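PDB 1K0F: zinc-binding protein TroA from Treponema pallidum, which binds zinc with high affinity in the periplasm and delivers it to the membrane permease of the TroABC importer. Local coordinates for residues A[108-111]-A[112-115]; A[137-140]-A[141-145]; A[33-36]-A[37-40]; A[79-82]-A[83-86]. All coordinates share one frame; numbering follows the deposited sequence.

Contact 1 of 4, residues A[108-111]-A[112-115]; sequences KLWS and YSVK
Val-114 N donates to Trp-110 O at 2.9 Å and Lys-115 N to Ser-111 O at 2.8 Å, the i to i+4 bonds of one helix. Trp-110 meets two side chains of the following turn. Its CG lies anti to the backbone N (chi1 178°), and the indole comes to lie along the next turn of the helix. Ser-113 CB sits over one face of the six-membered ring, 3.6 Å from its centroid and 24° off the normal. This is a CH-pi contact. Val-114 meets the five-membered ring instead. Its CG2 is 3.4 Å from Trp-110 CD1, and the two side chains cross at about a right angle. The segments form the first turns of helix 107-124, which precedes the long helix 129-156 in this solute-binding protein. Tyr-260 also meets the indole ring, with the planes at about 30°. Ser-113 OG is hydrogen-bonded to Ser-83 OG, so its polar end is satisfied beside the indole. On another side of the helix, Leu-109 CD1 approaches Tyr-112 CE2 at 4.0 Å. The two side chains cross obliquely. The phenol OH of Tyr-112 is hydrogen-bonded to Gln-90 NE2.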
ATOM      1  N   LYS A 108      -2.530 -12.243  -0.982  1.00 31.94           N
ATOM      2  CA  LYS A 108      -1.865 -13.537  -1.004  1.00 33.77           C
ATOM      3  C   LYS A 108      -0.348 -13.427  -1.143  1.00 33.30           C
ATOM      4  O   LYS A 108       0.399 -14.263  -0.636  1.00 33.04           O
ATOM      5  CB  LYS A 108      -2.430 -14.371  -2.154  1.00 37.27           C
ATOM      6  CG  LYS A 108      -2.695 -15.826  -1.811  1.00 41.14           C
ATOM      7  CD  LYS A 108      -2.024 -16.763  -2.817  1.00 45.00           C
ATOM      8  CE  LYS A 108      -3.041 -17.443  -3.730  1.00 45.73           C
ATOM      9  NZ  LYS A 108      -2.533 -18.750  -4.237  1.00 48.84           N
ATOM     10  N   LEU A 109       0.106 -12.397  -1.845  1.00 33.43           N
ATOM     11  CA  LEU A 109       1.532 -12.180  -2.060  1.00 32.41           C
ATOM     12  C   LEU A 109       2.105 -11.279  -0.973  1.00 32.06           C
ATOM     13  O   LEU A 109       3.315 -11.064  -0.896  1.00 33.03           O
ATOM     14  CB  LEU A 109       1.761 -11.550  -3.432  1.00 32.88           C
ATOM     15  CG  LEU A 109       3.198 -11.177  -3.797  1.00 33.91           C
ATOM     16  CD1 LEU A 109       3.882 -12.363  -4.464  1.00 35.09           C
ATOM     17  CD2 LEU A 109       3.188  -9.961  -4.713  1.00 33.81           C
ATOM     18  N   TRP A 110       1.224 -10.755  -0.133  1.00 30.58           N
ATOM     19  CA  TRP A 110       1.644  -9.896   0.955  1.00 30.15           C
ATOM     20  C   TRP A 110       1.961 -10.780   2.147  1.00 31.08           C
ATOM     21  O   TRP A 110       2.639 -10.357   3.078  1.00 29.55           O
ATOM     22  CB  TRP A 110       0.531  -8.923   1.318  1.00 31.06           C
ATOM     23  CG  TRP A 110       0.858  -8.031   2.473  1.00 28.51           C
ATOM     24  CD1 TRP A 110       0.211  -7.971   3.671  1.00 27.50           C
ATOM     25  CD2 TRP A 110       1.894  -7.041   2.517  1.00 27.86           C
ATOM     26  NE1 TRP A 110       0.779  -7.006   4.461  1.00 27.58           N
ATOM     27  CE2 TRP A 110       1.813  -6.419   3.785  1.00 26.58           C
ATOM     28  CE3 TRP A 110       2.880  -6.620   1.619  1.00 28.97           C
ATOM     29  CZ2 TRP A 110       2.684  -5.393   4.170  1.00 27.82           C
ATOM     30  CZ3 TRP A 110       3.751  -5.601   2.004  1.00 28.56           C
ATOM     31  CH2 TRP A 110       3.641  -4.996   3.272  1.00 27.11           C
ATOM     32  N   SER A 111       1.457 -12.012   2.114  1.00 32.63           N
ATOM     33  CA  SER A 111       1.711 -12.960   3.190  1.00 35.15           C
ATOM     34  C   SER A 111       3.223 -13.134   3.295  1.00 37.10           C
ATOM     35  O   SER A 111       3.752 -13.477   4.352  1.00 36.64           O
ATOM     36  CB  SER A 111       1.059 -14.308   2.885  1.00 35.89           C
ATOM     37  OG  SER A 111       0.256 -14.231   1.728  1.00 37.21           O
ATOM     38  N   TYR A 112       3.908 -12.903   2.177  1.00 40.06           N
ATOM     39  CA  TYR A 112       5.363 -13.008   2.126  1.00 41.79           C
ATOM     40  C   TYR A 112       5.928 -11.918   3.043  1.00 40.68           C
ATOM     41  O   TYR A 112       6.597 -12.208   4.035  1.00 41.50           O
ATOM     42  CB  TYR A 112       5.874 -12.784   0.686  1.00 43.75           C
ATOM     43  CG  TYR A 112       5.802 -13.987  -0.240  1.00 46.25           C
ATOM     44  CD1 TYR A 112       6.910 -14.825  -0.424  1.00 46.53           C
ATOM     45  CD2 TYR A 112       4.641 -14.262  -0.970  1.00 47.08           C
ATOM     46  CE1 TYR A 112       6.860 -15.901  -1.315  1.00 46.35           C
ATOM     47  CE2 TYR A 112       4.583 -15.337  -1.863  1.00 47.63           C
ATOM     48  CZ  TYR A 112       5.697 -16.151  -2.028  1.00 46.54           C
ATOM     49  OH  TYR A 112       5.651 -17.209  -2.910  1.00 46.82           O
ATOM     50  N   SER A 113       5.641 -10.665   2.707  1.00 38.46           N
ATOM     51  CA  SER A 113       6.122  -9.531   3.488  1.00 36.24           C
ATOM     52  C   SER A 113       5.701  -9.610   4.952  1.00 34.80           C
ATOM     53  O   SER A 113       6.427  -9.155   5.837  1.00 36.34           O
ATOM     54  CB  SER A 113       5.618  -8.223   2.881  1.00 35.35           C
ATOM     55  OG  SER A 113       5.995  -8.133   1.525  1.00 34.71           O
ATOM     56  N   VAL A 114       4.526 -10.172   5.212  1.00 32.78           N
ATOM     57  CA  VAL A 114       4.062 -10.298   6.585  1.00 29.11           C
ATOM     58  C   VAL A 114       4.927 -11.378   7.213  1.00 28.38           C
ATOM     59  O   VAL A 114       5.321 -11.273   8.377  1.00 28.36           O
ATOM     60  CB  VAL A 114       2.588 -10.717   6.650  1.00 28.43           C
ATOM     61  CG1 VAL A 114       2.247 -11.180   8.057  1.00 28.74           C
ATOM     62  CG2 VAL A 114       1.697  -9.557   6.239  1.00 26.14           C
ATOM     63  N   LYS A 115       5.230 -12.408   6.421  1.00 27.28           N
ATOM     64  CA  LYS A 115       6.072 -13.521   6.869  1.00 26.93           C
ATOM     65  C   LYS A 115       7.413 -12.944   7.300  1.00 24.15           C
ATOM     66  O   LYS A 115       7.965 -13.313   8.337  1.00 22.79           O
ATOM     67  CB  LYS A 115       6.281 -14.538   5.733  1.00 28.47           C
ATOM     68  CG  LYS A 115       6.851 -15.886   6.186  1.00 31.65           C
ATOM     69  CD  LYS A 115       7.967 -16.380   5.273  1.00 34.19           C
ATOM     70  CE  LYS A 115       7.826 -17.861   4.983  1.00 33.91           C
ATOM     71  NZ  LYS A 115       7.734 -18.093   3.512  1.00 40.26           N
TER

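Contact 2 of 4, residues A[137-140]-A[141-145]; sequences QAYQ and QQLDK
Leu-143 meets both Tyr-139 and Gln-140 one turn back along the helix. Its CD2 lies over one face of the Tyr-139 ring, 4.1 Å above the plane and offset toward the rim. Its other methyl, CD1, is 3.2 Å from Gln-140 OE1. The Gln-140 chain bends at chi2 (-38°), which turns the amide forward along the helix toward Leu-143 and Asp-144. Gln-140 NE2 comes 3.3 Å from Asp-144 OD2, but the angle is too poor for a hydrogen bond. The amide and carboxylate planes are 71° apart. Gln-142 approaches Tyr-139 differently: its NE2 lies at the edge of the ring, near the ring plane. Here the amide and ring planes are almost perpendicular, at 85°.

Backbone bonds set the helical spacing that brings these side chains together. Leu-143 N donates to Tyr-139 O at 3.1 Å, and Asp-144 N to Gln-140 O at 2.7 Å. Gln-141 O is gripped twice. Lys-145 N and Lys-145 NZ reach it from opposite faces of its plane, NZ at 2.7 Å. The lysine therefore folds back over its own helix.

Further out, Tyr-139 OH is hydrogen-bonded to Asp-14 OD2, which fixes the far end of the ring. Both segments belong to helix 129-156, a long helix, consistent with the backbone helix that links the two lobes in this family. Tyr-139 and Leu-143 face inward, while Gln-141, Gln-142 and Asp-144 are exposed. Tyr-139 packs on helix 10-20, and both Tyr-139 and Leu-143 pack on helices 107-124 and 260-273.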
ATOM      1  N   GLN A 137       0.213 -16.672  12.666  1.00 37.68           N
ATOM      2  CA  GLN A 137      -0.737 -17.509  11.937  1.00 36.15           C
ATOM      3  C   GLN A 137      -2.094 -16.844  11.932  1.00 33.98           C
ATOM      4  O   GLN A 137      -2.722 -16.692  10.884  1.00 33.11           O
ATOM      5  CB  GLN A 137      -0.857 -18.878  12.584  1.00 37.66           C
ATOM      6  CG  GLN A 137       0.438 -19.631  12.655  1.00 40.55           C
ATOM      7  CD  GLN A 137       0.387 -20.737  13.676  1.00 44.28           C
ATOM      8  OE1 GLN A 137       1.381 -21.420  13.915  1.00 47.55           O
ATOM      9  NE2 GLN A 137      -0.781 -20.926  14.289  1.00 46.19           N
ATOM     10  N   ALA A 138      -2.545 -16.449  13.112  1.00 33.35           N
ATOM     11  CA  ALA A 138      -3.825 -15.787  13.224  1.00 32.81           C
ATOM     12  C   ALA A 138      -3.822 -14.690  12.175  1.00 34.08           C
ATOM     13  O   ALA A 138      -4.502 -14.801  11.157  1.00 34.83           O
ATOM     14  CB  ALA A 138      -3.991 -15.202  14.609  1.00 31.36           C
ATOM     15  N   TYR A 139      -3.023 -13.651  12.408  1.00 34.91           N
ATOM     16  CA  TYR A 139      -2.934 -12.523  11.484  1.00 36.89           C
ATOM     17  C   TYR A 139      -2.921 -12.925  10.002  1.00 36.54           C
ATOM     18  O   TYR A 139      -3.407 -12.187   9.141  1.00 35.01           O
ATOM     19  CB  TYR A 139      -1.701 -11.676  11.818  1.00 37.05           C
ATOM     20  CG  TYR A 139      -1.574 -10.420  10.981  1.00 39.24           C
ATOM     21  CD1 TYR A 139      -2.599  -9.469  10.938  1.00 39.67           C
ATOM     22  CD2 TYR A 139      -0.415 -10.168  10.251  1.00 39.88           C
ATOM     23  CE1 TYR A 139      -2.456  -8.295  10.189  1.00 40.58           C
ATOM     24  CE2 TYR A 139      -0.266  -9.007   9.507  1.00 39.75           C
ATOM     25  CZ  TYR A 139      -1.282  -8.077   9.479  1.00 40.18           C
ATOM     26  OH  TYR A 139      -1.095  -6.926   8.751  1.00 41.55           O
ATOM     27  N   GLN A 140      -2.370 -14.092   9.697  1.00 37.77           N
ATOM     28  CA  GLN A 140      -2.342 -14.536   8.311  1.00 40.42           C
ATOM     29  C   GLN A 140      -3.745 -14.969   7.923  1.00 40.50           C
ATOM     30  O   GLN A 140      -4.217 -14.671   6.827  1.00 40.05           O
ATOM     31  CB  GLN A 140      -1.362 -15.701   8.130  1.00 42.65           C
ATOM     32  CG  GLN A 140      -0.215 -15.415   7.153  1.00 45.40           C
ATOM     33  CD  GLN A 140      -0.652 -14.587   5.948  1.00 48.05           C
ATOM     34  OE1 GLN A 140      -0.297 -13.412   5.824  1.00 48.99           O
ATOM     35  NE2 GLN A 140      -1.427 -15.198   5.057  1.00 49.66           N
ATOM     36  N   GLN A 141      -4.405 -15.671   8.835  1.00 40.40           N
ATOM     37  CA  GLN A 141      -5.762 -16.132   8.600  1.00 42.21           C
ATOM     38  C   GLN A 141      -6.637 -14.941   8.259  1.00 42.60           C
ATOM     39  O   GLN A 141      -7.578 -15.054   7.480  1.00 43.91           O
ATOM     40  CB  GLN A 141      -6.297 -16.813   9.849  1.00 42.96           C
ATOM     41  CG  GLN A 141      -5.331 -17.810  10.425  1.00 44.77           C
ATOM     42  CD  GLN A 141      -5.919 -19.189  10.454  1.00 45.85           C
ATOM     43  OE1 GLN A 141      -6.979 -19.432   9.879  1.00 48.83           O
ATOM     44  NE2 GLN A 141      -5.243 -20.106  11.128  1.00 44.46           N
ATOM     45  N   GLN A 142      -6.326 -13.800   8.866  1.00 43.22           N
ATOM     46  CA  GLN A 142      -7.069 -12.573   8.611  1.00 43.23           C
ATOM     47  C   GLN A 142      -6.763 -12.167   7.178  1.00 42.39           C
ATOM     48  O   GLN A 142      -7.653 -11.760   6.430  1.00 42.97           O
ATOM     49  CB  GLN A 142      -6.628 -11.467   9.576  1.00 46.07           C
ATOM     50  CG  GLN A 142      -7.276 -11.530  10.968  1.00 47.88           C
ATOM     51  CD  GLN A 142      -6.703 -10.501  11.941  1.00 49.24           C
ATOM     52  OE1 GLN A 142      -6.928  -9.295  11.794  1.00 50.05           O
ATOM     53  NE2 GLN A 142      -5.960 -10.976  12.936  1.00 48.60           N
ATOM     54  N   LEU A 143      -5.494 -12.285   6.799  1.00 40.82           N
ATOM     55  CA  LEU A 143      -5.066 -11.948   5.444  1.00 39.64           C
ATOM     56  C   LEU A 143      -5.854 -12.798   4.462  1.00 38.53           C
ATOM     57  O   LEU A 143      -6.464 -12.289   3.521  1.00 37.36           O
ATOM     58  CB  LEU A 143      -3.567 -12.226   5.277  1.00 38.52           C
ATOM     59  CG  LEU A 143      -2.564 -11.190   5.794  1.00 37.21           C
ATOM     60  CD1 LEU A 143      -1.663 -10.748   4.653  1.00 36.45           C
ATOM     61  CD2 LEU A 143      -3.298 -10.000   6.402  1.00 36.79           C
ATOM     62  N   ASP A 144      -5.829 -14.105   4.693  1.00 38.42           N
ATOM     63  CA  ASP A 144      -6.534 -15.057   3.850  1.00 38.13           C
ATOM     64  C   ASP A 144      -7.994 -14.651   3.645  1.00 37.68           C
ATOM     65  O   ASP A 144      -8.458 -14.504   2.513  1.00 36.90           O
ATOM     66  CB  ASP A 144      -6.438 -16.454   4.472  1.00 38.67           C
ATOM     67  CG  ASP A 144      -5.042 -17.047   4.349  1.00 39.96           C
ATOM     68  OD1 ASP A 144      -4.782 -18.135   4.912  1.00 41.51           O
ATOM     69  OD2 ASP A 144      -4.200 -16.413   3.683  1.00 40.94           O
ATOM     70  N   LYS A 145      -8.728 -14.470   4.733  1.00 36.80           N
ATOM     71  CA  LYS A 145     -10.116 -14.060   4.605  1.00 37.96           C
ATOM     72  C   LYS A 145     -10.147 -12.780   3.776  1.00 38.35           C
ATOM     73  O   LYS A 145     -11.006 -12.611   2.914  1.00 37.56           O
ATOM     74  CB  LYS A 145     -10.732 -13.799   5.980  1.00 38.41           C
ATOM     75  CG  LYS A 145     -11.585 -14.938   6.517  1.00 40.69           C
ATOM     76  CD  LYS A 145     -11.859 -14.762   8.015  1.00 43.41           C
ATOM     77  CE  LYS A 145     -11.079 -15.765   8.870  1.00 43.47           C
ATOM     78  NZ  LYS A 145      -9.907 -16.355   8.140  1.00 45.53           N
TER

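Contact 3 of 4, residues A[33-36]-A[37-40]; sequences GVDP and HLYT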
ATOM      1  N   GLY A  33      -2.272   9.500   5.236  1.00 21.29           N
ATOM      2  CA  GLY A  33      -1.972  10.578   4.314  1.00 23.10           C
ATOM      3  C   GLY A  33      -0.496  10.764   4.004  1.00 25.02           C
ATOM      4  O   GLY A  33      -0.103  11.816   3.500  1.00 25.93           O
ATOM      5  N   VAL A  34       0.318   9.749   4.293  1.00 25.68           N
ATOM      6  CA  VAL A  34       1.762   9.812   4.041  1.00 27.51           C
ATOM      7  C   VAL A  34       2.275   9.003   2.826  1.00 29.34           C
ATOM      8  O   VAL A  34       2.167   7.774   2.775  1.00 29.40           O
ATOM      9  CB  VAL A  34       2.553   9.366   5.292  1.00 26.14           C
ATOM     10  CG1 VAL A  34       4.013   9.101   4.935  1.00 23.56           C
ATOM     11  CG2 VAL A  34       2.458  10.436   6.360  1.00 27.45           C
ATOM     12  N   ASP A  35       2.862   9.714   1.862  1.00 29.25           N
ATOM     13  CA  ASP A  35       3.403   9.088   0.670  1.00 30.22           C
ATOM     14  C   ASP A  35       4.828   8.658   0.918  1.00 32.00           C
ATOM     15  O   ASP A  35       5.730   9.488   1.009  1.00 33.74           O
ATOM     16  CB  ASP A  35       3.383  10.056  -0.510  1.00 29.60           C
ATOM     17  CG  ASP A  35       3.879   9.415  -1.793  1.00 28.14           C
ATOM     18  OD1 ASP A  35       4.620   8.415  -1.715  1.00 24.71           O
ATOM     19  OD2 ASP A  35       3.523   9.915  -2.877  1.00 28.79           O
ATOM     20  N   PRO A  36       5.058   7.346   1.006  1.00 34.14           N
ATOM     21  CA  PRO A  36       6.388   6.784   1.246  1.00 37.54           C
ATOM     22  C   PRO A  36       7.412   7.153   0.174  1.00 40.25           C
ATOM     23  O   PRO A  36       8.598   7.322   0.477  1.00 40.15           O
ATOM     24  CB  PRO A  36       6.140   5.279   1.313  1.00 36.19           C
ATOM     25  CG  PRO A  36       4.674   5.129   1.512  1.00 34.56           C
ATOM     26  CD  PRO A  36       4.036   6.300   0.868  1.00 33.79           C
ATOM     27  N   HIS A  37       6.945   7.269  -1.070  1.00 43.17           N
ATOM     28  CA  HIS A  37       7.806   7.618  -2.200  1.00 45.51           C
ATOM     29  C   HIS A  37       8.621   8.863  -1.876  1.00 45.90           C
ATOM     30  O   HIS A  37       9.845   8.825  -1.774  1.00 45.42           O
ATOM     31  CB  HIS A  37       6.972   7.905  -3.452  1.00 49.29           C
ATOM     32  CG  HIS A  37       6.008   6.814  -3.813  1.00 54.23           C
ATOM     33  ND1 HIS A  37       6.407   5.516  -4.046  1.00 55.75           N
ATOM     34  CD2 HIS A  37       4.666   6.833  -4.000  1.00 56.12           C
ATOM     35  CE1 HIS A  37       5.355   4.781  -4.361  1.00 56.46           C
ATOM     36  NE2 HIS A  37       4.285   5.556  -4.339  1.00 56.23           N
ATOM     37  N   LEU A  38       7.917   9.968  -1.704  1.00 46.22           N
ATOM     38  CA  LEU A  38       8.552  11.240  -1.426  1.00 47.14           C
ATOM     39  C   LEU A  38       8.678  11.532   0.059  1.00 47.55           C
ATOM     40  O   LEU A  38       8.601  12.687   0.479  1.00 46.81           O
ATOM     41  CB  LEU A  38       7.755  12.336  -2.121  1.00 47.81           C
ATOM     42  CG  LEU A  38       7.187  11.857  -3.462  1.00 47.28           C
ATOM     43  CD1 LEU A  38       5.755  12.337  -3.620  1.00 46.34           C
ATOM     44  CD2 LEU A  38       8.065  12.364  -4.598  1.00 45.79           C
ATOM     45  N   TYR A  39       8.883  10.488   0.854  1.00 48.72           N
ATOM     46  CA  TYR A  39       9.020  10.654   2.299  1.00 49.76           C
ATOM     47  C   TYR A  39      10.496  10.636   2.726  1.00 51.09           C
ATOM     48  O   TYR A  39      11.287   9.824   2.230  1.00 48.44           O
ATOM     49  CB  TYR A  39       8.241   9.550   3.038  1.00 48.75           C
ATOM     50  CG  TYR A  39       8.168   9.750   4.544  1.00 48.37           C
ATOM     51  CD1 TYR A  39       7.084  10.392   5.131  1.00 48.28           C
ATOM     52  CD2 TYR A  39       9.206   9.330   5.372  1.00 48.60           C
ATOM     53  CE1 TYR A  39       7.039  10.619   6.506  1.00 49.10           C
ATOM     54  CE2 TYR A  39       9.172   9.553   6.746  1.00 49.25           C
ATOM     55  CZ  TYR A  39       8.089  10.201   7.307  1.00 48.78           C
ATOM     56  OH  TYR A  39       8.080  10.458   8.663  1.00 48.87           O
ATOM     57  N   THR A  40      10.847  11.545   3.641  1.00 52.84           N
ATOM     58  CA  THR A  40      12.206  11.663   4.184  1.00 54.40           C
ATOM     59  C   THR A  40      12.149  11.489   5.698  1.00 55.94           C
ATOM     60  O   THR A  40      11.218  11.970   6.344  1.00 58.13           O
ATOM     61  CB  THR A  40      12.819  13.057   3.937  1.00 53.49           C
ATOM     62  OG1 THR A  40      12.107  13.714   2.884  1.00 52.97           O
ATOM     63  CG2 THR A  40      14.294  12.939   3.584  1.00 52.06           C
TER
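Asp-35 and His-37 meet across Pro-36 with their flat groups almost perpendicular, the carboxylate and imidazole planes being 77° apart. Asp-35 CG is anti to the backbone N (chi1 -177°), which carries the carboxylate forward toward His-37. Its OD2 lies in the plane of the imidazole, at the ring edge, 3.5 Å from His-37 CD2. Its OD1 turns toward the backbone and accepts a weak hydrogen bond from His-37 N at 2.7 Å, with an N-H...O angle of 128°. This is the pattern of an Asx turn, although the exact place of OD1 is less sure. Leu-38 CD1 comes alongside OD2 at 3.4 Å.

Tyr-39 is directed back toward the start of the loop. Its CD1 touches Val-34 CG1 at 3.3 Å, and the two side chains cross at a slant. Tyr-39 CB also rests 3.2 Å from Asp-35 O. The turn between them is closed by a weak bond from Tyr-39 N to Pro-36 O at 3.2 Å. Both segments lie in the loop between strand 25-28 and helix 43-51.

His-37 is a zinc ligand, together with His-102, His-168 and Asp-248, and the rings of His-102 and His-168 meet its own. His-37 ND1 makes a weak hydrogen bond to Leu-62 O, while Asp-35 OD2 is hydrogen-bonded to Thr-190 OG1. The carboxylates of Asp-35 and Asp-248 come close, though the place of Asp-35 OD1 is less sure, and zinc bound between the ligands would probably ease this crowding of negative charge.

Contact 4 of 4, residues A[79-82]-A[83-86]; sequences VVAV and SETI
This is a local turn at the end of strand 78-81, an outermost strand of the parallel sheet, where the chain leaves toward strand 93-94. Ala-81 and Glu-84 meet across it. Glu-84 N donates to Ala-81 O at 3.1 Å, and Val-82 and Ser-83 between them have the backbone angles of a type I beta turn. The Ala-81 methyl touches Glu-84 CG at 3.5 Å. The next residue adds a side-chain bond: Thr-85 OG1 donates to Val-82 O at 2.8 Å, nearly in line with the carbonyl bond (C=O...O angle 173°). The hydroxyl stands between the Thr-85 backbone N and carbonyl carbon (chi1 66°), and this turns it back to the carbonyl. Ile-86 N then donates to Ser-83 O at 2.9 Å, which continues the winding. Val-82 CG2 lies 3.4 Å from Ser-83 OG. That hydroxyl is hydrogen-bonded to Asn-58 OD1, so this buried group has a partner. Glu-84 OE1 takes a weak bond from Leu-60 N. Ala-81 and Val-82 pack on strand 54-57, the sheet neighbour, while Val-82 and Ser-83 also lie against helix 107-124.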
ATOM      1  N   VAL A  79      17.861  -4.608   9.784  1.00 40.17           N
ATOM      2  CA  VAL A  79      17.212  -3.811   8.745  1.00 36.44           C
ATOM      3  C   VAL A  79      16.689  -4.769   7.698  1.00 34.88           C
ATOM      4  O   VAL A  79      17.454  -5.478   7.052  1.00 34.40           O
ATOM      5  CB  VAL A  79      18.184  -2.833   8.082  1.00 35.73           C
ATOM      6  CG1 VAL A  79      17.521  -2.192   6.875  1.00 35.01           C
ATOM      7  CG2 VAL A  79      18.605  -1.771   9.082  1.00 35.20           C
ATOM      8  N   VAL A  80      15.376  -4.777   7.526  1.00 34.90           N
ATOM      9  CA  VAL A  80      14.753  -5.685   6.585  1.00 33.67           C
ATOM     10  C   VAL A  80      13.690  -5.070   5.676  1.00 31.75           C
ATOM     11  O   VAL A  80      12.762  -4.415   6.139  1.00 28.60           O
ATOM     12  CB  VAL A  80      14.129  -6.880   7.353  1.00 33.85           C
ATOM     13  CG1 VAL A  80      13.135  -7.624   6.468  1.00 35.79           C
ATOM     14  CG2 VAL A  80      15.233  -7.816   7.831  1.00 33.52           C
ATOM     15  N   ALA A  81      13.864  -5.280   4.375  1.00 31.64           N
ATOM     16  CA  ALA A  81      12.912  -4.820   3.377  1.00 30.94           C
ATOM     17  C   ALA A  81      12.055  -6.063   3.212  1.00 31.09           C
ATOM     18  O   ALA A  81      12.348  -6.931   2.394  1.00 30.24           O
ATOM     19  CB  ALA A  81      13.619  -4.478   2.078  1.00 30.57           C
ATOM     20  N   VAL A  82      11.018  -6.147   4.032  1.00 32.81           N
ATOM     21  CA  VAL A  82      10.109  -7.287   4.059  1.00 33.83           C
ATOM     22  C   VAL A  82       9.638  -7.846   2.733  1.00 33.65           C
ATOM     23  O   VAL A  82       9.696  -9.059   2.514  1.00 35.14           O
ATOM     24  CB  VAL A  82       8.858  -6.968   4.893  1.00 33.99           C
ATOM     25  CG1 VAL A  82       9.265  -6.611   6.315  1.00 35.53           C
ATOM     26  CG2 VAL A  82       8.087  -5.826   4.255  1.00 35.84           C
ATOM     27  N   SER A  83       9.178  -6.978   1.844  1.00 32.91           N
ATOM     28  CA  SER A  83       8.660  -7.436   0.564  1.00 33.71           C
ATOM     29  C   SER A  83       9.668  -7.950  -0.469  1.00 32.81           C
ATOM     30  O   SER A  83       9.308  -8.704  -1.370  1.00 32.97           O
ATOM     31  CB  SER A  83       7.795  -6.336  -0.026  1.00 34.47           C
ATOM     32  OG  SER A  83       7.052  -5.726   1.016  1.00 35.75           O
ATOM     33  N   GLU A  84      10.929  -7.567  -0.344  1.00 31.27           N
ATOM     34  CA  GLU A  84      11.910  -8.050  -1.293  1.00 30.10           C
ATOM     35  C   GLU A  84      12.131  -9.536  -1.058  1.00 29.64           C
ATOM     36  O   GLU A  84      13.093 -10.111  -1.560  1.00 30.58           O
ATOM     37  CB  GLU A  84      13.227  -7.300  -1.139  1.00 31.26           C
ATOM     38  CG  GLU A  84      13.061  -5.804  -1.140  1.00 32.60           C
ATOM     39  CD  GLU A  84      13.758  -5.148  -2.306  1.00 33.59           C
ATOM     40  OE1 GLU A  84      13.344  -5.380  -3.462  1.00 38.20           O
ATOM     41  OE2 GLU A  84      14.721  -4.395  -2.065  1.00 34.34           O
ATOM     42  N   THR A  85      11.259 -10.156  -0.270  1.00 27.96           N
ATOM     43  CA  THR A  85      11.371 -11.587  -0.029  1.00 26.75           C
ATOM     44  C   THR A  85      10.372 -12.253  -0.960  1.00 25.29           C
ATOM     45  O   THR A  85      10.082 -13.437  -0.837  1.00 27.77           O
ATOM     46  CB  THR A  85      11.046 -11.966   1.435  1.00 27.81           C
ATOM     47  OG1 THR A  85       9.664 -11.704   1.717  1.00 26.84           O
ATOM     48  CG2 THR A  85      11.917 -11.172   2.384  1.00 28.92           C
ATOM     49  N   ILE A  86       9.832 -11.468  -1.887  1.00 23.79           N
ATOM     50  CA  ILE A  86       8.872 -11.976  -2.858  1.00 21.20           C
ATOM     51  C   ILE A  86       9.660 -12.511  -4.037  1.00 22.61           C
ATOM     52  O   ILE A  86      10.383 -11.760  -4.692  1.00 21.88           O
ATOM     53  CB  ILE A  86       7.909 -10.852  -3.317  1.00 19.02           C
ATOM     54  CG1 ILE A  86       6.700 -10.807  -2.378  1.00 19.22           C
ATOM     55  CG2 ILE A  86       7.441 -11.089  -4.732  1.00 15.86           C
ATOM     56  CD1 ILE A  86       6.236  -9.417  -1.988  1.00 16.98           C
TER

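In the fold
Along the chain the order is contact 3, contact 4, contact 1, contact 2. Contacts 4, 1 and 2 form a layered run outward from the edge of the parallel sheet: strand 78-81, helix 107-124, helix 129-156. Successive centres are 10 Å apart, and those of contacts 4 and 2 are 19 Å apart. Contact 1 touches both others. These three join the sheet edge to the helices beside it. Contact 3 stands apart, its centre 18 Å from that of contact 4, 22 Å from contact 1 and 27 Å from contact 2. It alone holds a zinc ligand, His-37; the side chain of Trp-110 is about 8 Å from that of the ligand His-102.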